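Local atomic coordinates of leucyl-trna synthetase (Plasmodium falciparum, PDB entry 5FOC), a protein that probably attaches leucine to its cognate tRNA at the expense of ATP, and is represented here by its editing domain, a region that in this family typically deacylates mischarged tRNA. Residues 223-228 with 238-242. The protein carries 2 engineered substitutions. Numbering follows the deposited sequence.
Sequences FVGLET and LYILP
Thr228 and Leu238 form an antiparallel hydrogen-bonded pair, each N bonded to the other's O, and next to them Glu227 and Tyr239 make the non-hydrogen-bonded pair of a beta hairpin inside the editing domain. Toward Phe223 the first arm leaves regular strand geometry in a type II turn from Phe223 to Leu226, closed by Leu226 N on Phe223 O. Gly225 takes the third position of the turn with phi 100°, the positive value a type II turn has there. The turn stays attached to the other arm: Gly225 N donates to Ile240 O at 2.8 Å, and Ile240 N returns a bond to Leu226 O, also 2.8 Å.

Ile240 points into this bend. Its CB lies 3.4 Å from Phe223 O, while CD1 reaches the CB atoms of Phe223 and Leu226 and meets Thr228 CG2 at 3.8 Å. Beyond it Val224 CG1 packs at 3.8 Å on Pro242 CD, the two side chains crossing nearly at right angles. Ile24 of helix 18-35 packs on Phe223 and Leu226, and Ile141 of strand 138-141, the parallel neighbour of 238-242, touches Phe223 and Ile240. On the opposite face from Thr228 and Leu238, the extended Glu227 chain runs obliquely beside the Tyr239 ring, CG 3.9 Å from CE1, with carboxylate and ring planes only 18° apart.

Leu238 O is gripped twice by one residue. Thr228 N reaches Leu238 O at 2.9 Å from above the carbonyl plane. With chi1 67°, the hydroxyl lies between the backbone N and the carbonyl carbon, and it also bonds with Thr139 OG1; Thr228 OG1 itself donates in the carbonyl plane, onto a lone pair of Leu238 O, at 2.6 Å.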
loop_
_atom_site.group_PDB
_atom_site.type_symbol
_atom_site.label_atom_id
_atom_site.label_comp_id
_atom_site.label_asym_id
_atom_site.label_seq_id
_atom_site.Cartn_x
_atom_site.Cartn_y
_atom_site.Cartn_z
ATOM N N PHE A 223 -9.970 -1.710 -6.805
ATOM C CA PHE A 223 -8.555 -1.618 -7.139
ATOM C C PHE A 223 -7.854 -2.954 -7.319
ATOM O O PHE A 223 -6.687 -2.982 -7.758
ATOM C CB PHE A 223 -7.811 -0.834 -6.087
ATOM C CG PHE A 223 -8.292 0.578 -5.892
ATOM C CD1 PHE A 223 -8.324 1.499 -6.940
ATOM C CD2 PHE A 223 -8.647 1.033 -4.624
ATOM C CE1 PHE A 223 -8.718 2.811 -6.713
ATOM C CE2 PHE A 223 -9.057 2.333 -4.410
ATOM C CZ PHE A 223 -9.081 3.227 -5.429
ATOM N N VAL A 224 -8.544 -4.040 -6.950
ATOM C CA VAL A 224 -7.964 -5.368 -7.036
ATOM C C VAL A 224 -7.639 -5.664 -8.493
ATOM O O VAL A 224 -8.454 -5.478 -9.377
ATOM C CB VAL A 224 -8.854 -6.444 -6.380
ATOM C CG1 VAL A 224 -8.332 -7.848 -6.617
ATOM C CG2 VAL A 224 -8.864 -6.180 -4.865
ATOM N N GLY A 225 -6.396 -6.061 -8.711
ATOM C CA GLY A 225 -5.893 -6.383 -10.086
ATOM C C GLY A 225 -5.076 -5.270 -10.742
ATOM O O GLY A 225 -4.353 -5.505 -11.717
ATOM N N LEU A 226 -5.187 -4.023 -10.259
ATOM C CA LEU A 226 -4.327 -2.957 -10.715
ATOM C C LEU A 226 -2.874 -3.320 -10.527
ATOM O O LEU A 226 -2.476 -3.917 -9.512
ATOM C CB LEU A 226 -4.545 -1.640 -9.977
ATOM C CG LEU A 226 -5.672 -0.703 -10.316
ATOM C CD1 LEU A 226 -5.562 0.566 -9.469
ATOM C CD2 LEU A 226 -5.571 -0.310 -11.770
ATOM N N GLU A 227 -2.061 -2.904 -11.476
ATOM C CA GLU A 227 -0.629 -3.156 -11.415
ATOM C C GLU A 227 0.024 -1.965 -10.716
ATOM O O GLU A 227 -0.234 -0.807 -11.039
ATOM C CB GLU A 227 -0.095 -3.375 -12.884
ATOM C CG GLU A 227 1.370 -3.790 -12.872
ATOM C CD GLU A 227 1.988 -3.886 -14.269
ATOM O OE1 GLU A 227 1.481 -3.187 -15.144
ATOM O OE2 GLU A 227 2.978 -4.604 -14.435
ATOM N N THR A 228 0.844 -2.282 -9.692
ATOM C CA THR A 228 1.636 -1.260 -8.974
ATOM C C THR A 228 3.138 -1.599 -8.972
ATOM O O THR A 228 3.544 -2.731 -9.291
ATOM C CB THR A 228 1.116 -1.051 -7.517
ATOM O OG1 THR A 228 1.380 -2.230 -6.788
ATOM C CG2 THR A 228 -0.386 -0.714 -7.519
ATOM N N LEU A 238 3.415 -5.506 -9.440
ATOM C CA LEU A 238 2.885 -5.836 -8.138
ATOM C C LEU A 238 1.388 -5.626 -8.116
ATOM O O LEU A 238 0.880 -4.514 -7.840
ATOM C CB LEU A 238 3.565 -4.931 -7.107
ATOM C CG LEU A 238 5.061 -4.777 -7.208
ATOM C CD1 LEU A 238 5.599 -3.872 -6.055
ATOM C CD2 LEU A 238 5.741 -6.106 -7.149
ATOM N N TYR A 239 0.657 -6.670 -8.438
ATOM C CA TYR A 239 -0.771 -6.538 -8.578
ATOM C C TYR A 239 -1.356 -6.296 -7.199
ATOM O O TYR A 239 -0.846 -6.868 -6.200
ATOM C CB TYR A 239 -1.371 -7.767 -9.244
ATOM C CG TYR A 239 -0.760 -7.977 -10.622
ATOM C CD1 TYR A 239 -0.953 -7.061 -11.628
ATOM C CD2 TYR A 239 0.078 -9.046 -10.847
ATOM C CE1 TYR A 239 -0.339 -7.268 -12.874
ATOM C CE2 TYR A 239 0.660 -9.267 -12.109
ATOM C CZ TYR A 239 0.467 -8.333 -13.068
ATOM O OH TYR A 239 1.058 -8.565 -14.318
ATOM N N ILE A 240 -2.455 -5.561 -7.198
ATOM C CA ILE A 240 -3.234 -5.376 -5.947
ATOM C C ILE A 240 -4.062 -6.630 -5.696
ATOM O O ILE A 240 -4.890 -7.023 -6.537
ATOM C CB ILE A 240 -4.094 -4.130 -5.949
ATOM C CG1 ILE A 240 -3.206 -2.919 -6.039
ATOM C CG2 ILE A 240 -4.930 -4.048 -4.660
ATOM C CD1 ILE A 240 -3.866 -1.570 -6.120
ATOM N N LEU A 241 -3.931 -7.221 -4.493
ATOM C CA LEU A 241 -4.673 -8.376 -4.090
ATOM C C LEU A 241 -5.480 -8.115 -2.810
ATOM O O LEU A 241 -5.069 -7.263 -2.049
ATOM C CB LEU A 241 -3.743 -9.546 -3.827
ATOM C CG LEU A 241 -2.863 -10.124 -4.936
ATOM C CD1 LEU A 241 -2.080 -11.296 -4.390
ATOM C CD2 LEU A 241 -3.740 -10.580 -6.077
ATOM N N PRO A 242 -6.581 -8.822 -2.622
ATOM C CA PRO A 242 -7.419 -8.594 -1.434
ATOM C C PRO A 242 -6.941 -9.339 -0.190
ATOM O O PRO A 242 -6.656 -10.512 -0.236
ATOM C CB PRO A 242 -8.773 -9.097 -1.876
ATOM C CG PRO A 242 -8.441 -10.235 -2.788
ATOM C CD PRO A 242 -7.226 -9.774 -3.557
#